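Local coordinates for protein alpha-glucosidase (Pseudoalteromonas sp. K8, PDB 5HQA) that acts as a family 97 glycoside hydrolase, an alpha-glucosidase activated by chloride that binds calcium and the inhibitor acarbose, at residues A[104-109]-A[243-249]; A[178-182]-A[232-237]. All blocks are in the same frame, centred on the assembly; numbering follows the deposited sequence. Where two conformers were deposited one is given.

Contact 1 of 2, residues A[104-109]-A[243-249]; sequences FDSGVG and SDIILNL
Apolar packing between F104 and I245 dominates this contact. The ethyl branch of I245 reaches the F104 ring obliquely: CD1 of I245 stops 3.6 Å from CD2 of F104, while CG1 of I245 makes an off-centre CH-pi contact, 4.2 Å from the ring centroid. With CG1 of I245 anti to the backbone N (chi1 -171°), this branch extends past the ring to the strand, where CD1 lies 3.6 Å from C of G107. L249 supplies a methyl to the ring edge, its CD2 being 4.1 Å from CE2 of F104, and its other methyl, CD1, rests on CA of G109 at 4.0 Å. G109, with no side chain, leaves room for this methyl.

The polar part is a hydroxyl pair: OG of S106 and OG of S243 are hydrogen-bonded at 2.8 Å. OG of S243 takes the N-H of I245 (3.1 Å) as well as pairing with S106, forming an ST turn just ahead of helix 245-248. N248 sets its CB near the F104 ring, while its amide bonds to W66 and V77.

F104 to G107 form a type I turn joining strands 95-104 and 107-114, a beta hairpin of the N-terminal region, which belongs by sequence to the galactose mutarotase-like clan, packed here against a short helix.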
ATOM      1  N   PHE A 104     -14.724 -11.083  11.769  1.00 12.29           N
ATOM      2  CA  PHE A 104     -15.515  -9.964  11.270  1.00 13.43           C
ATOM      3  C   PHE A 104     -16.448 -10.453  10.170  1.00 13.70           C
ATOM      4  O   PHE A 104     -16.239 -11.517   9.583  1.00 14.13           O
ATOM      5  CB  PHE A 104     -14.625  -8.861  10.691  1.00 11.69           C
ATOM      6  CG  PHE A 104     -13.572  -8.349  11.629  1.00 12.07           C
ATOM      7  CD1 PHE A 104     -13.732  -7.117  12.258  1.00 13.76           C
ATOM      8  CD2 PHE A 104     -12.404  -9.071  11.845  1.00 11.92           C
ATOM      9  CE1 PHE A 104     -12.764  -6.626  13.109  1.00 15.50           C
ATOM     10  CE2 PHE A 104     -11.425  -8.588  12.693  1.00 15.13           C
ATOM     11  CZ  PHE A 104     -11.608  -7.362  13.329  1.00 16.71           C
ATOM     12  N   ASP A 105     -17.466  -9.645   9.858  1.00 13.34           N
ATOM     13  CA  ASP A 105     -18.303  -9.988   8.712  1.00 13.29           C
ATOM     14  C   ASP A 105     -17.510 -10.023   7.405  1.00 14.61           C
ATOM     15  O   ASP A 105     -17.919 -10.711   6.468  1.00 15.20           O
ATOM     16  CB  ASP A 105     -19.466  -9.010   8.583  1.00 12.96           C
ATOM     17  CG  ASP A 105     -20.494  -9.194   9.680  1.00 20.17           C
ATOM     18  OD1 ASP A 105     -20.461 -10.245  10.364  1.00 17.99           O
ATOM     19  OD2 ASP A 105     -21.346  -8.296   9.854  1.00 22.06           O
ATOM     20  N   SER A 106     -16.381  -9.321   7.323  1.00 11.85           N
ATOM     21  CA  SER A 106     -15.605  -9.263   6.093  1.00 11.21           C
ATOM     22  C   SER A 106     -14.355 -10.137   6.109  1.00 11.40           C
ATOM     23  O   SER A 106     -13.607 -10.127   5.123  1.00 11.95           O
ATOM     24  CB  SER A 106     -15.205  -7.815   5.800  1.00 15.62           C
ATOM     25  OG  SER A 106     -14.429  -7.288   6.864  1.00 16.34           O
ATOM     26  N   GLY A 107     -14.096 -10.888   7.172  1.00 11.33           N
ATOM     27  CA  GLY A 107     -12.908 -11.720   7.196  1.00 10.41           C
ATOM     28  C   GLY A 107     -12.477 -12.053   8.612  1.00 13.61           C
ATOM     29  O   GLY A 107     -13.153 -11.726   9.588  1.00 13.60           O
ATOM     30  N   VAL A 108     -11.332 -12.728   8.707  0.57 10.90           N
ATOM     31  CA  VAL A 108     -10.838 -13.180  10.002  0.57 11.13           C
ATOM     32  C   VAL A 108      -9.365 -12.835  10.150  0.57 11.75           C
ATOM     33  O   VAL A 108      -8.595 -12.837   9.182  0.57 12.06           O
ATOM     34  CB  VAL A 108     -11.058 -14.699  10.219  0.57 13.37           C
ATOM     35  CG1 VAL A 108     -12.484 -15.088   9.887  0.57 14.26           C
ATOM     36  CG2 VAL A 108     -10.079 -15.513   9.407  0.57 11.45           C
ATOM     37  N   GLY A 109      -8.977 -12.533  11.377  1.00 10.27           N
ATOM     38  CA  GLY A 109      -7.579 -12.336  11.728  1.00 10.14           C
ATOM     39  C   GLY A 109      -7.225 -13.268  12.867  1.00 13.67           C
ATOM     40  O   GLY A 109      -8.052 -13.529  13.747  1.00 13.12           O
ATOM     41  N   SER A 243     -13.453  -3.389   3.174  1.00 16.79           N
ATOM     42  CA  SER A 243     -13.227  -3.839   4.540  1.00 16.88           C
ATOM     43  C   SER A 243     -12.182  -2.966   5.242  1.00 15.48           C
ATOM     44  O   SER A 243     -11.235  -2.480   4.620  1.00 13.57           O
ATOM     45  CB  SER A 243     -12.772  -5.300   4.536  1.00 13.59           C
ATOM     46  OG  SER A 243     -12.399  -5.712   5.838  1.00 14.89           O
ATOM     47  N   ASP A 244     -12.371  -2.767   6.553  1.00 13.21           N
ATOM     48  CA  ASP A 244     -11.401  -2.087   7.408  1.00 11.89           C
ATOM     49  C   ASP A 244     -10.593  -3.057   8.270  1.00 12.63           C
ATOM     50  O   ASP A 244     -10.009  -2.645   9.279  1.00 13.22           O
ATOM     51  CB  ASP A 244     -12.108  -1.082   8.318  1.00 14.90           C
ATOM     52  CG  ASP A 244     -12.703   0.085   7.554  1.00 19.81           C
ATOM     53  OD1 ASP A 244     -11.959   0.775   6.822  1.00 19.20           O
ATOM     54  OD2 ASP A 244     -13.925   0.317   7.692  1.00 20.96           O
ATOM     55  N   ILE A 245     -10.556  -4.338   7.907  1.00 12.56           N
ATOM     56  CA  ILE A 245     -10.001  -5.334   8.819  1.00 12.69           C
ATOM     57  C   ILE A 245      -8.523  -5.060   9.103  1.00 15.04           C
ATOM     58  O   ILE A 245      -8.063  -5.212  10.241  1.00 13.91           O
ATOM     59  CB  ILE A 245     -10.244  -6.752   8.271  1.00 13.28           C
ATOM     60  CG1 ILE A 245      -9.859  -7.798   9.312  1.00 15.83           C
ATOM     61  CG2 ILE A 245      -9.481  -6.983   6.955  1.00 13.47           C
ATOM     62  CD1 ILE A 245     -10.268  -9.194   8.903  1.00 18.68           C
ATOM     63  N   ILE A 246      -7.760  -4.608   8.098  1.00 12.09           N
ATOM     64  CA  ILE A 246      -6.330  -4.385   8.328  1.00 10.69           C
ATOM     65  C   ILE A 246      -6.124  -3.295   9.377  1.00 12.35           C
ATOM     66  O   ILE A 246      -5.370  -3.472  10.342  1.00 14.43           O
ATOM     67  CB  ILE A 246      -5.602  -4.045   7.014  1.00 11.92           C
ATOM     68  CG1 ILE A 246      -5.713  -5.204   6.011  1.00 13.18           C
ATOM     69  CG2 ILE A 246      -4.131  -3.731   7.295  1.00 11.42           C
ATOM     70  CD1 ILE A 246      -5.203  -6.543   6.547  1.00 14.82           C
ATOM     71  N   LEU A 247      -6.801  -2.154   9.217  1.00 10.84           N
ATOM     72  CA  LEU A 247      -6.689  -1.101  10.224  1.00 11.32           C
ATOM     73  C   LEU A 247      -7.185  -1.573  11.582  1.00 13.04           C
ATOM     74  O   LEU A 247      -6.580  -1.260  12.615  1.00 12.46           O
ATOM     75  CB  LEU A 247      -7.476   0.135   9.798  1.00 12.28           C
ATOM     76  CG  LEU A 247      -6.886   0.989   8.672  1.00 13.61           C
ATOM     77  CD1 LEU A 247      -7.910   2.050   8.283  1.00 15.11           C
ATOM     78  CD2 LEU A 247      -5.581   1.636   9.118  1.00 14.29           C
ATOM     79  N   ASN A 248      -8.304  -2.304  11.606  1.00 13.51           N
ATOM     80  CA  ASN A 248      -8.899  -2.699  12.884  1.00 14.40           C
ATOM     81  C   ASN A 248      -8.006  -3.640  13.677  1.00 16.34           C
ATOM     82  O   ASN A 248      -8.169  -3.753  14.898  1.00 15.88           O
ATOM     83  CB  ASN A 248     -10.260  -3.351  12.660  1.00 12.97           C
ATOM     84  CG  ASN A 248     -11.383  -2.334  12.635  1.00 15.43           C
ATOM     85  OD1 ASN A 248     -11.324  -1.324  13.339  1.00 15.38           O
ATOM     86  ND2 ASN A 248     -12.407  -2.587  11.827  1.00 13.27           N
ATOM     87  N   LEU A 249      -7.070  -4.315  13.022  1.00 13.09           N
ATOM     88  CA  LEU A 249      -6.195  -5.234  13.729  1.00 13.05           C
ATOM     89  C   LEU A 249      -4.928  -4.564  14.242  1.00 15.52           C
ATOM     90  O   LEU A 249      -4.119  -5.223  14.892  1.00 18.50           O
ATOM     91  CB  LEU A 249      -5.842  -6.416  12.825  1.00 12.44           C
ATOM     92  CG  LEU A 249      -7.030  -7.341  12.559  1.00 13.92           C
ATOM     93  CD1 LEU A 249      -6.614  -8.433  11.613  1.00 14.15           C
ATOM     94  CD2 LEU A 249      -7.564  -7.947  13.870  1.00 14.19           C
TER

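Contact 2 of 2, residues A[178-182]-A[232-237]; sequences DGVHI and QIGEKA
Segments 178-182 and 232-237 meet where strands 181-187 and 224-234 pair antiparallel in the large beta-sheet of the N-terminal region. H181 and G234 form a hydrogen-bonded pair: N of H181 donates to O of G234 at 2.8 Å, and N of G234 returns a bond to O of H181 at 2.9 Å. I182 and I233 follow as a non-hydrogen-bonded pair, where CA of I182 makes a CA-H...O contact with O of Q232 at 3.1 Å.

Past the ladder, the chain after G234 turns beneath the imidazole of H181. The backbone N of A237 lies 3.8 Å from the H181 ring plane, over its centre, and CB of A237 adds a CH-pi contact to the same face, 3.7 Å from CD2 of H181. The ring is fixed from its own segment, since ND1 of H181 donates to O of G179 at 2.9 Å. That bond is bent (135° at the hydrogen) and meets the carbonyl from above its plane. Replacing H181 by an alanine is likely to leave A237 without its aromatic cover and O of G179 without this donor.

V180 sets CG1 anti to its backbone N (chi1 176°), which brings this methyl across to CG2 of I233 at 3.8 Å.

Strand 224-234 is flanked by 181-187 and 107-114, and strand 172-175 continues the sheet beyond 181-187. Strand 22-27, which belongs to a second antiparallel sheet of the N-terminal region, touches V180 and I233, whereas H181 and A237 both meet V564, with the magnesium ion about 12 Å from the H181 side chain.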
ATOM      1  N   ASP A 178     -17.184 -20.952  -6.851  1.00 22.19           N
ATOM      2  CA  ASP A 178     -18.426 -20.324  -6.405  1.00 22.82           C
ATOM      3  C   ASP A 178     -18.437 -18.811  -6.604  1.00 22.16           C
ATOM      4  O   ASP A 178     -19.487 -18.189  -6.409  1.00 24.17           O
ATOM      5  CB  ASP A 178     -18.674 -20.615  -4.917  1.00 25.73           C
ATOM      6  CG  ASP A 178     -19.019 -22.069  -4.646  1.00 35.91           C
ATOM      7  OD1 ASP A 178     -19.509 -22.751  -5.571  1.00 40.79           O
ATOM      8  OD2 ASP A 178     -18.803 -22.535  -3.504  1.00 37.31           O
ATOM      9  N   GLY A 179     -17.310 -18.201  -6.963  1.00 18.36           N
ATOM     10  CA  GLY A 179     -17.230 -16.759  -7.063  1.00 18.92           C
ATOM     11  C   GLY A 179     -16.888 -16.055  -5.766  1.00 18.44           C
ATOM     12  O   GLY A 179     -16.822 -14.819  -5.748  1.00 16.21           O
ATOM     13  N   VAL A 180     -16.668 -16.799  -4.681  1.00 14.21           N
ATOM     14  CA  VAL A 180     -16.235 -16.196  -3.428  1.00 13.19           C
ATOM     15  C   VAL A 180     -14.814 -15.681  -3.589  1.00 14.17           C
ATOM     16  O   VAL A 180     -13.920 -16.418  -4.024  1.00 13.46           O
ATOM     17  CB  VAL A 180     -16.320 -17.219  -2.288  1.00 14.37           C
ATOM     18  CG1 VAL A 180     -15.772 -16.618  -0.988  1.00 12.13           C
ATOM     19  CG2 VAL A 180     -17.756 -17.706  -2.131  1.00 13.96           C
ATOM     20  N   HIS A 181     -14.594 -14.415  -3.239  1.00 11.23           N
ATOM     21  CA  HIS A 181     -13.263 -13.824  -3.293  1.00  9.91           C
ATOM     22  C   HIS A 181     -12.601 -13.890  -1.930  1.00 11.98           C
ATOM     23  O   HIS A 181     -13.238 -13.636  -0.905  1.00 11.70           O
ATOM     24  CB  HIS A 181     -13.315 -12.375  -3.766  1.00 10.35           C
ATOM     25  CG  HIS A 181     -13.601 -12.239  -5.228  1.00 13.30           C
ATOM     26  ND1 HIS A 181     -14.758 -12.721  -5.804  1.00 14.51           N
ATOM     27  CD2 HIS A 181     -12.873 -11.698  -6.235  1.00 12.41           C
ATOM     28  CE1 HIS A 181     -14.739 -12.465  -7.103  1.00 14.26           C
ATOM     29  NE2 HIS A 181     -13.609 -11.841  -7.389  1.00 13.07           N
ATOM     30  N   ILE A 182     -11.312 -14.214  -1.929  1.00 10.21           N
ATOM     31  CA  ILE A 182     -10.545 -14.379  -0.703  1.00  9.13           C
ATOM     32  C   ILE A 182      -9.209 -13.677  -0.891  1.00 11.55           C
ATOM     33  O   ILE A 182      -8.634 -13.704  -1.984  1.00 11.36           O
ATOM     34  CB  ILE A 182     -10.348 -15.873  -0.364  1.00 10.63           C
ATOM     35  CG1 ILE A 182     -11.707 -16.547  -0.167  1.00 12.38           C
ATOM     36  CG2 ILE A 182      -9.456 -16.042   0.871  1.00 11.21           C
ATOM     37  CD1 ILE A 182     -11.632 -18.040   0.069  1.00 16.08           C
ATOM     38  N   GLN A 232      -9.404 -12.238   4.259  1.00  9.18           N
ATOM     39  CA  GLN A 232     -10.618 -11.550   3.847  1.00  9.60           C
ATOM     40  C   GLN A 232     -11.449 -12.476   2.976  1.00 11.09           C
ATOM     41  O   GLN A 232     -10.910 -13.205   2.136  1.00 11.80           O
ATOM     42  CB  GLN A 232     -10.280 -10.274   3.074  1.00  9.89           C
ATOM     43  CG  GLN A 232      -9.596  -9.211   3.924  1.00 13.16           C
ATOM     44  CD  GLN A 232      -9.380  -7.922   3.162  1.00 15.64           C
ATOM     45  OE1 GLN A 232      -8.242  -7.516   2.887  1.00 17.55           O
ATOM     46  NE2 GLN A 232     -10.475  -7.259   2.830  1.00 12.15           N
ATOM     47  N   ILE A 233     -12.763 -12.447   3.176  1.00 10.08           N
ATOM     48  CA  ILE A 233     -13.691 -13.319   2.461  1.00 11.81           C
ATOM     49  C   ILE A 233     -14.918 -12.500   2.099  1.00 15.34           C
ATOM     50  O   ILE A 233     -15.512 -11.859   2.972  1.00 14.44           O
ATOM     51  CB  ILE A 233     -14.106 -14.535   3.315  1.00 12.52           C
ATOM     52  CG1 ILE A 233     -12.875 -15.295   3.826  1.00 10.17           C
ATOM     53  CG2 ILE A 233     -15.057 -15.443   2.531  1.00 12.58           C
ATOM     54  CD1 ILE A 233     -13.189 -16.312   4.923  1.00 11.39           C
ATOM     55  N   GLY A 234     -15.319 -12.535   0.830  1.00 13.40           N
ATOM     56  CA  GLY A 234     -16.526 -11.830   0.427  1.00 16.16           C
ATOM     57  C   GLY A 234     -17.169 -12.434  -0.803  1.00 14.99           C
ATOM     58  O   GLY A 234     -16.514 -13.103  -1.611  1.00 14.25           O
ATOM     59  N   GLU A 235     -18.477 -12.181  -0.939  1.00 14.28           N
ATOM     60  CA  GLU A 235     -19.197 -12.669  -2.115  1.00 17.60           C
ATOM     61  C   GLU A 235     -18.760 -11.955  -3.383  1.00 18.10           C
ATOM     62  O   GLU A 235     -18.887 -12.513  -4.478  1.00 20.35           O
ATOM     63  CB  GLU A 235     -20.704 -12.475  -1.984  1.00 23.24           C
ATOM     64  CG  GLU A 235     -21.309 -12.769  -0.668  1.00 32.41           C
ATOM     65  CD  GLU A 235     -22.775 -12.445  -0.700  0.20 38.34           C
ATOM     66  OE1 GLU A 235     -23.564 -13.371  -0.957  0.54 46.27           O
ATOM     67  OE2 GLU A 235     -23.130 -11.261  -0.523  0.75 36.97           O
ATOM     68  N   LYS A 236     -18.300 -10.714  -3.259  1.00 15.45           N
ATOM     69  CA  LYS A 236     -17.961  -9.874  -4.396  1.00 15.73           C
ATOM     70  C   LYS A 236     -16.544  -9.343  -4.235  1.00 14.86           C
ATOM     71  O   LYS A 236     -16.064  -9.142  -3.116  1.00 14.38           O
ATOM     72  CB  LYS A 236     -18.914  -8.676  -4.525  1.00 19.00           C
ATOM     73  CG  LYS A 236     -20.359  -9.011  -4.708  1.00 22.79           C
ATOM     74  CD  LYS A 236     -21.191  -7.737  -4.612  1.00 29.77           C
ATOM     75  CE  LYS A 236     -22.662  -8.013  -4.898  1.00 38.67           C
ATOM     76  NZ  LYS A 236     -22.844  -8.674  -6.224  0.29 38.15           N
ATOM     77  N   ALA A 237     -15.892  -9.074  -5.369  1.00 11.37           N
ATOM     78  CA  ALA A 237     -14.559  -8.488  -5.315  1.00 11.41           C
ATOM     79  C   ALA A 237     -14.542  -7.201  -4.487  1.00 12.31           C
ATOM     80  O   ALA A 237     -13.642  -6.999  -3.663  1.00 13.46           O
ATOM     81  CB  ALA A 237     -14.050  -8.234  -6.731  1.00 11.07           C
TER

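Overall arrangement
Both contacts involve the same antiparallel sheet, in which strands 107-114 and 224-234 are neighbours, and their centres lie 14 Å apart. A probable hydrogen bond from N of I233 to O of S106 (3.1 Å) joins them directly, and Q232 packs on S243 and I245. Contact 1 is the buried one: a hairpin meets a short helix through side chains, mainly aromatic and aliphatic, with a single hydroxyl bond across it. Contact 2 is partly buried, and backbone hydrogen bonds between adjacent strands hold it, with the imidazole packing at its more exposed end. Both segments of contact 2 fall between the two segments of contact 1 in the sequence.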